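Local coordinates for Exo-beta-1,3-galactanase (Bifidobacterium bifidum, PDB 5FLW), which probably releases galactose from the non-reducing ends of beta-1,3-galactan chains, as an exo-acting glycoside hydrolase of family 43, at residues A[100-103]-A[104-108]; A[71-74]-A[75-78]; A[164-168]-A[169-173]. All blocks are in the same frame, centred on the assembly; numbering follows the deposited sequence.

In the fold
Five four-stranded antiparallel sheets make this chain a five-bladed beta-propeller, as in other members of family 43. From the N terminus, interaction 2 (71-78) comes first, folding the loop that leaves strand 60-66 of one blade and enters strand 80-88 of the next. Interaction 1 (100-108) then closes the turn between strands 95-102 and 110-116 of that second blade. Interaction 3 (164-173) closes the hairpin of strands 159-165 and 172-179 in the blade that follows. The three lie in series, none nesting or crossing. Interactions 1 and 2 touch, Pro104 CG lying 3.4 Å from Asp78 O, whereas the centres of interactions 1 and 3 stand about 23 Å apart.

Interaction 1 (A[100-103]-A[104-108]); sequences HAET and PDYGY
Glu102 OE2 accepts Tyr108 N at 2.9 Å on its syn lone pair, while Thr103 N reaches the same oxygen from the anti side, and Ala109 N also bonds to it. OE1 accepts from His100 NE2 at 2.7 Å, the oxygen lying in the imidazole plane. A bend at chi2 (48°) brings the carboxylate to the amides of Tyr108 and Thr103 while leaving CG over the Tyr106 ring.

A second polar group braces the tip. Asp105 OD2 receives Thr103 OG1 at 2.7 Å, and its OD1 accepts Gly107 N at 2.8 Å in an Asx turn; a CB on Gly107 would run into OD1. Tyr106 N to Thr103 O (2.8 Å) closes a type I turn, to which Pro104, with its restrained phi, is well suited.

Glu102 CG sits over the centre of the Tyr106 ring, 3.9 Å from its centroid, a CH-pi contact. Tyr108 CD2, at its ring edge, lies 3.5 Å from the carbonyl Ala101 O, and the apolar contact is Ala101 CB against Tyr108 CE2 at 4.2 Å. With an alanine in place of Glu102, the amides of Thr103 and Tyr108 and the His100 imidazole would probably lose their common acceptor group and Tyr106 its facial cover.

Around the turn, His100, Glu102 and Tyr106 lean on strand 80-88, while Tyr108 stacks on His110 of strand 110-116 and bonds through OH to Thr128 of strand 124-129.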
loop_
_atom_site.group_PDB
_atom_site.type_symbol
_atom_site.label_atom_id
_atom_site.label_comp_id
_atom_site.label_asym_id
_atom_site.label_seq_id
_atom_site.Cartn_x
_atom_site.Cartn_y
_atom_site.Cartn_z
ATOM N N HIS A 100 -0.658 -6.249 -7.776
ATOM C CA HIS A 100 -1.757 -6.083 -8.719
ATOM C C HIS A 100 -1.202 -6.406 -10.111
ATOM O O HIS A 100 -0.416 -5.622 -10.666
ATOM C CB HIS A 100 -2.346 -4.670 -8.611
ATOM C CG HIS A 100 -3.292 -4.293 -9.732
ATOM N ND1 HIS A 100 -3.643 -2.976 -9.984
ATOM C CD2 HIS A 100 -3.965 -5.042 -10.651
ATOM C CE1 HIS A 100 -4.473 -2.934 -11.015
ATOM N NE2 HIS A 100 -4.686 -4.170 -11.439
ATOM N N ALA A 101 -1.565 -7.584 -10.651
ATOM C CA ALA A 101 -1.160 -7.965 -11.995
ATOM C C ALA A 101 -2.215 -7.448 -12.972
ATOM O O ALA A 101 -3.413 -7.722 -12.805
ATOM C CB ALA A 101 -1.005 -9.489 -12.115
ATOM N N GLU A 102 -1.767 -6.709 -13.986
ATOM C CA GLU A 102 -2.678 -5.966 -14.840
ATOM C C GLU A 102 -2.160 -6.028 -16.275
ATOM O O GLU A 102 -1.008 -6.392 -16.509
ATOM C CB GLU A 102 -2.816 -4.503 -14.358
ATOM C CG GLU A 102 -4.011 -3.758 -14.944
ATOM C CD GLU A 102 -5.282 -4.575 -14.842
ATOM O OE1 GLU A 102 -5.956 -4.562 -13.764
ATOM O OE2 GLU A 102 -5.591 -5.245 -15.837
ATOM N N THR A 103 -3.028 -5.686 -17.233
ATOM C CA THR A 103 -2.651 -5.565 -18.640
ATOM C C THR A 103 -2.869 -4.118 -19.087
ATOM O O THR A 103 -3.611 -3.375 -18.432
ATOM C CB THR A 103 -3.484 -6.524 -19.524
ATOM O OG1 THR A 103 -4.885 -6.308 -19.309
ATOM C CG2 THR A 103 -3.168 -8.001 -19.225
ATOM N N PRO A 104 -2.230 -3.676 -20.187
ATOM C CA PRO A 104 -2.415 -2.273 -20.625
ATOM C C PRO A 104 -3.862 -1.905 -20.931
ATOM O O PRO A 104 -4.237 -0.731 -20.782
ATOM C CB PRO A 104 -1.516 -2.169 -21.865
ATOM C CG PRO A 104 -0.443 -3.199 -21.608
ATOM C CD PRO A 104 -1.175 -4.347 -20.977
ATOM N N ASP A 105 -4.685 -2.872 -21.353
ATOM C CA ASP A 105 -6.108 -2.616 -21.578
ATOM C C ASP A 105 -6.900 -2.567 -20.275
ATOM O O ASP A 105 -8.090 -2.206 -20.299
ATOM C CB ASP A 105 -6.697 -3.716 -22.463
ATOM C CG ASP A 105 -6.739 -5.073 -21.741
ATOM O OD1 ASP A 105 -7.723 -5.384 -21.024
ATOM O OD2 ASP A 105 -5.751 -5.822 -21.843
ATOM N N TYR A 106 -6.272 -2.923 -19.149
ATOM C CA TYR A 106 -6.865 -2.787 -17.825
ATOM C C TYR A 106 -8.030 -3.722 -17.526
ATOM O O TYR A 106 -8.747 -3.510 -16.538
ATOM C CB TYR A 106 -7.223 -1.337 -17.518
ATOM C CG TYR A 106 -6.155 -0.721 -16.691
ATOM C CD1 TYR A 106 -4.988 -0.215 -17.256
ATOM C CD2 TYR A 106 -6.305 -0.696 -15.296
ATOM C CE1 TYR A 106 -4.015 0.328 -16.442
ATOM C CE2 TYR A 106 -5.354 -0.188 -14.484
ATOM C CZ TYR A 106 -4.210 0.325 -15.043
ATOM O OH TYR A 106 -3.269 0.859 -14.187
ATOM N N GLY A 107 -8.178 -4.794 -18.291
ATOM C CA GLY A 107 -9.215 -5.780 -18.098
ATOM C C GLY A 107 -8.832 -6.993 -17.289
ATOM O O GLY A 107 -9.705 -7.829 -17.029
ATOM N N TYR A 108 -7.570 -7.136 -16.876
ATOM C CA TYR A 108 -7.154 -8.387 -16.234
ATOM C C TYR A 108 -7.466 -8.431 -14.740
ATOM O O TYR A 108 -8.066 -9.402 -14.247
ATOM C CB TYR A 108 -5.681 -8.643 -16.481
ATOM C CG TYR A 108 -5.175 -10.019 -16.056
ATOM C CD1 TYR A 108 -5.736 -11.194 -16.588
ATOM C CD2 TYR A 108 -4.080 -10.149 -15.173
ATOM C CE1 TYR A 108 -5.228 -12.467 -16.238
ATOM C CE2 TYR A 108 -3.567 -11.414 -14.816
ATOM C CZ TYR A 108 -4.155 -12.564 -15.356
ATOM O OH TYR A 108 -3.686 -13.832 -15.044
#

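Interaction 2 (A[71-74]-A[75-78]); sequences DGSA and LAAD
Ala76 turns its methyl back into the curve of the chain, CB resting 3.8 Å from Asp71 CA and 3.5 Å from Ser73 O. Here the packing is close, and a small residue fits because the backbone of 71-73 bends directly across. Ala76 N donates to Ser73 O over 3.3 Å, approaching well above the carbonyl plane, and so closes a tight type I turn from Ser73. Ser73 OG, held between its own N and carbonyl carbon (chi1 74°), meets Leu75 N in a weak bond of 3.5 Å; its stronger partner is Glu70 O. Gly72 suits its positive phi of 95°, where a side chain would press on the preceding carbonyl.

Beyond the methyl, toward Asp71 and Asp78, the contact is loose and filled by water. Asp71 OD1 and Asp78 OD1 stand 4.6 Å apart, and one water donates to both, probably easing the repulsion between them. A second water links Asp71 OD1 to Ala77 N, and a third runs from Gly72 N to Asp78 OD1.

Leu75 packs on the loop residue Phe45, and with Ala74 against strand 124-129 (Phe125, Thr128). The whole is a beta-turn loop connecting successive blades of a beta-propeller.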
loop_
_atom_site.group_PDB
_atom_site.type_symbol
_atom_site.label_atom_id
_atom_site.label_comp_id
_atom_site.label_asym_id
_atom_site.label_seq_id
_atom_site.Cartn_x
_atom_site.Cartn_y
_atom_site.Cartn_z
ATOM N N ASP A 71 8.339 -13.436 -21.355
ATOM C CA ASP A 71 7.219 -13.187 -22.245
ATOM C C ASP A 71 6.219 -14.336 -22.159
ATOM O O ASP A 71 6.597 -15.512 -22.121
ATOM C CB ASP A 71 7.725 -13.064 -23.684
ATOM C CG ASP A 71 8.500 -11.763 -23.932
ATOM O OD1 ASP A 71 8.513 -10.858 -23.064
ATOM O OD2 ASP A 71 9.079 -11.611 -25.028
ATOM N N GLY A 72 4.929 -13.987 -22.139
ATOM C CA GLY A 72 3.859 -14.954 -21.989
ATOM C C GLY A 72 3.369 -15.141 -20.560
ATOM O O GLY A 72 2.323 -15.791 -20.362
ATOM N N SER A 73 4.087 -14.603 -19.566
ATOM C CA SER A 73 3.642 -14.625 -18.175
ATOM C C SER A 73 2.938 -13.317 -17.823
ATOM O O SER A 73 3.034 -12.303 -18.531
ATOM C CB SER A 73 4.814 -14.841 -17.204
ATOM O OG SER A 73 5.628 -13.685 -17.064
ATOM N N ALA A 74 2.247 -13.344 -16.671
ATOM C CA ALA A 74 1.472 -12.183 -16.237
ATOM C C ALA A 74 2.341 -11.032 -15.727
ATOM O O ALA A 74 1.811 -9.942 -15.469
ATOM C CB ALA A 74 0.448 -12.593 -15.182
ATOM N N LEU A 75 3.651 -11.236 -15.580
ATOM C CA LEU A 75 4.575 -10.175 -15.183
ATOM C C LEU A 75 5.685 -9.982 -16.215
ATOM O O LEU A 75 6.811 -9.597 -15.863
ATOM C CB LEU A 75 5.144 -10.421 -13.784
ATOM C CG LEU A 75 4.154 -10.252 -12.608
ATOM C CD1 LEU A 75 4.772 -10.671 -11.272
ATOM C CD2 LEU A 75 3.589 -8.825 -12.544
ATOM N N ALA A 76 5.380 -10.250 -17.491
ATOM C CA ALA A 76 6.290 -9.954 -18.593
ATOM C C ALA A 76 6.430 -8.432 -18.774
ATOM O O ALA A 76 5.681 -7.629 -18.194
ATOM C CB ALA A 76 5.805 -10.622 -19.890
ATOM N N ALA A 77 7.408 -8.041 -19.608
ATOM C CA ALA A 77 7.756 -6.633 -19.804
ATOM C C ALA A 77 6.613 -5.829 -20.414
ATOM O O ALA A 77 6.621 -4.602 -20.322
ATOM C CB ALA A 77 8.971 -6.533 -20.737
ATOM N N ASP A 78 5.644 -6.488 -21.049
ATOM C CA ASP A 78 4.524 -5.807 -21.667
ATOM C C ASP A 78 3.325 -5.696 -20.740
ATOM O O ASP A 78 2.323 -5.080 -21.135
ATOM C CB ASP A 78 4.124 -6.522 -22.954
ATOM C CG ASP A 78 3.697 -7.960 -22.700
ATOM O OD1 ASP A 78 4.526 -8.751 -22.208
ATOM O OD2 ASP A 78 2.527 -8.294 -22.966
HETATM O O HOH W 1 9.260 -10.078 -20.429
HETATM O O HOH W 2 7.056 -8.461 -23.307
HETATM O O HOH W 3 4.267 -11.332 -22.780
#

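Interaction 3 (A[164-168]-A[169-173]); sequences RLADD and YLTIV
Leu165 and Tyr169 cross at about a right angle, the leucine setting CD1 over one face of the phenol ring, toward its rim and 4.3 Å from the centroid, in a CH-pi contact. The ring edge faces the backbone instead: Ala166 O lies in the ring plane, 3.3 Å from Tyr169 CD1. That same carbonyl accepts Tyr169 N at 2.8 Å, from above its plane, and closes a type I turn.

On another side of the hairpin Arg164 lays its guanidinium flat against Val173, whose CG2 stands over one face, 3.9 Å from Arg164 CZ. A bend at chi3 (54°) swings the flat group over the valine, and NE makes a salt bridge with Glu174. Beside it Ala166 CB meets Val173 CG1 at 3.7 Å, the small methyl allowing close approach.

Asp168 crosses Leu170 at about a right angle; its OD1 accepts Leu170 N at 3.1 Å from above the carboxylate plane, bracing the backbone just after the turn. Val173 N to Arg164 O and Ala166 N to Thr171 O (each 2.9 Å) flank the non-hydrogen-bonded pair Leu165 and Ile172, whose side chains diverge.

The hairpin joins strands 159-165 and 172-179 of one blade. Tyr169, bonded through OH to Gly147 O and Gln143 NE2, packs with Leu165 on Leu87 of strand 80-88, while Leu170 and Ile172 reach strand 110-116 of the preceding blade.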
loop_
_atom_site.group_PDB
_atom_site.type_symbol
_atom_site.label_atom_id
_atom_site.label_comp_id
_atom_site.label_asym_id
_atom_site.label_seq_id
_atom_site.Cartn_x
_atom_site.Cartn_y
_atom_site.Cartn_z
ATOM N N ARG A 164 -9.506 -12.576 3.800
ATOM C CA ARG A 164 -8.647 -13.304 4.726
ATOM C C ARG A 164 -7.839 -14.354 3.963
ATOM O O ARG A 164 -8.385 -15.074 3.124
ATOM C CB ARG A 164 -9.436 -13.950 5.864
ATOM C CG ARG A 164 -8.561 -14.624 6.935
ATOM C CD ARG A 164 -9.345 -14.970 8.183
ATOM N NE ARG A 164 -10.532 -15.783 7.880
ATOM C CZ ARG A 164 -10.587 -17.116 7.939
ATOM N NH1 ARG A 164 -9.514 -17.812 8.307
ATOM N NH2 ARG A 164 -11.725 -17.761 7.651
ATOM N N LEU A 165 -6.544 -14.432 4.271
ATOM C CA LEU A 165 -5.657 -15.387 3.629
ATOM C C LEU A 165 -5.723 -16.736 4.340
ATOM O O LEU A 165 -5.975 -16.819 5.557
ATOM C CB LEU A 165 -4.216 -14.877 3.712
ATOM C CG LEU A 165 -3.931 -13.586 2.938
ATOM C CD1 LEU A 165 -2.644 -12.898 3.435
ATOM C CD2 LEU A 165 -3.818 -13.894 1.454
ATOM N N ALA A 166 -5.433 -17.793 3.573
ATOM C CA ALA A 166 -5.167 -19.105 4.141
ATOM C C ALA A 166 -3.969 -19.013 5.088
ATOM O O ALA A 166 -3.182 -18.053 5.050
ATOM C CB ALA A 166 -4.833 -20.082 3.013
ATOM N N ASP A 167 -3.831 -20.025 5.955
ATOM C CA ASP A 167 -2.746 -20.021 6.938
ATOM C C ASP A 167 -1.368 -19.993 6.298
ATOM O O ASP A 167 -0.415 -19.531 6.930
ATOM C CB ASP A 167 -2.807 -21.248 7.848
ATOM C CG ASP A 167 -3.956 -21.204 8.831
ATOM O OD1 ASP A 167 -4.540 -20.112 9.043
ATOM O OD2 ASP A 167 -4.290 -22.287 9.366
ATOM N N ASP A 168 -1.211 -20.551 5.100
ATOM C CA ASP A 168 0.079 -20.462 4.424
ATOM C C ASP A 168 0.246 -19.158 3.637
ATOM O O ASP A 168 1.257 -18.992 2.944
ATOM C CB ASP A 168 0.314 -21.686 3.536
ATOM C CG ASP A 168 -0.686 -21.786 2.391
ATOM O OD1 ASP A 168 -1.480 -20.853 2.179
ATOM O OD2 ASP A 168 -0.664 -22.822 1.679
ATOM N N TYR A 169 -0.739 -18.257 3.707
ATOM C CA TYR A 169 -0.709 -16.926 3.106
ATOM C C TYR A 169 -0.682 -16.936 1.572
ATOM O O TYR A 169 -0.472 -15.871 0.970
ATOM C CB TYR A 169 0.437 -16.072 3.670
ATOM C CG TYR A 169 0.181 -15.411 5.017
ATOM C CD1 TYR A 169 -0.801 -15.880 5.898
ATOM C CD2 TYR A 169 0.917 -14.286 5.403
ATOM C CE1 TYR A 169 -1.026 -15.249 7.137
ATOM C CE2 TYR A 169 0.702 -13.657 6.629
ATOM C CZ TYR A 169 -0.257 -14.130 7.490
ATOM O OH TYR A 169 -0.458 -13.475 8.706
ATOM N N LEU A 170 -0.937 -18.082 0.908
ATOM C CA LEU A 170 -0.768 -18.183 -0.549
ATOM C C LEU A 170 -2.061 -17.969 -1.339
ATOM O O LEU A 170 -2.002 -17.780 -2.566
ATOM C CB LEU A 170 -0.191 -19.545 -0.943
ATOM C CG LEU A 170 1.171 -19.896 -0.341
ATOM C CD1 LEU A 170 1.571 -21.280 -0.803
ATOM C CD2 LEU A 170 2.201 -18.871 -0.721
ATOM N N THR A 171 -3.220 -18.009 -0.668
ATOM C CA THR A 171 -4.498 -17.780 -1.335
ATOM C C THR A 171 -5.506 -17.211 -0.330
ATOM O O THR A 171 -5.183 -16.988 0.838
ATOM C CB THR A 171 -4.982 -19.040 -2.064
ATOM O OG1 THR A 171 -6.050 -18.664 -2.938
ATOM C CG2 THR A 171 -5.447 -20.110 -1.074
ATOM N N ILE A 172 -6.728 -16.943 -0.821
ATOM C CA ILE A 172 -7.801 -16.282 -0.079
ATOM C C ILE A 172 -8.864 -17.311 0.288
ATOM O O ILE A 172 -9.253 -18.136 -0.549
ATOM C CB ILE A 172 -8.428 -15.204 -0.975
ATOM C CG1 ILE A 172 -7.391 -14.154 -1.346
ATOM C CG2 ILE A 172 -9.663 -14.575 -0.313
ATOM C CD1 ILE A 172 -7.932 -13.250 -2.490
ATOM N N VAL A 173 -9.353 -17.239 1.528
ATOM C CA VAL A 173 -10.330 -18.195 2.039
ATOM C C VAL A 173 -11.622 -17.540 2.521
ATOM O O VAL A 173 -12.588 -18.262 2.813
ATOM C CB VAL A 173 -9.740 -19.125 3.139
ATOM C CG1 VAL A 173 -8.506 -19.910 2.629
ATOM C CG2 VAL A 173 -9.418 -18.361 4.414
#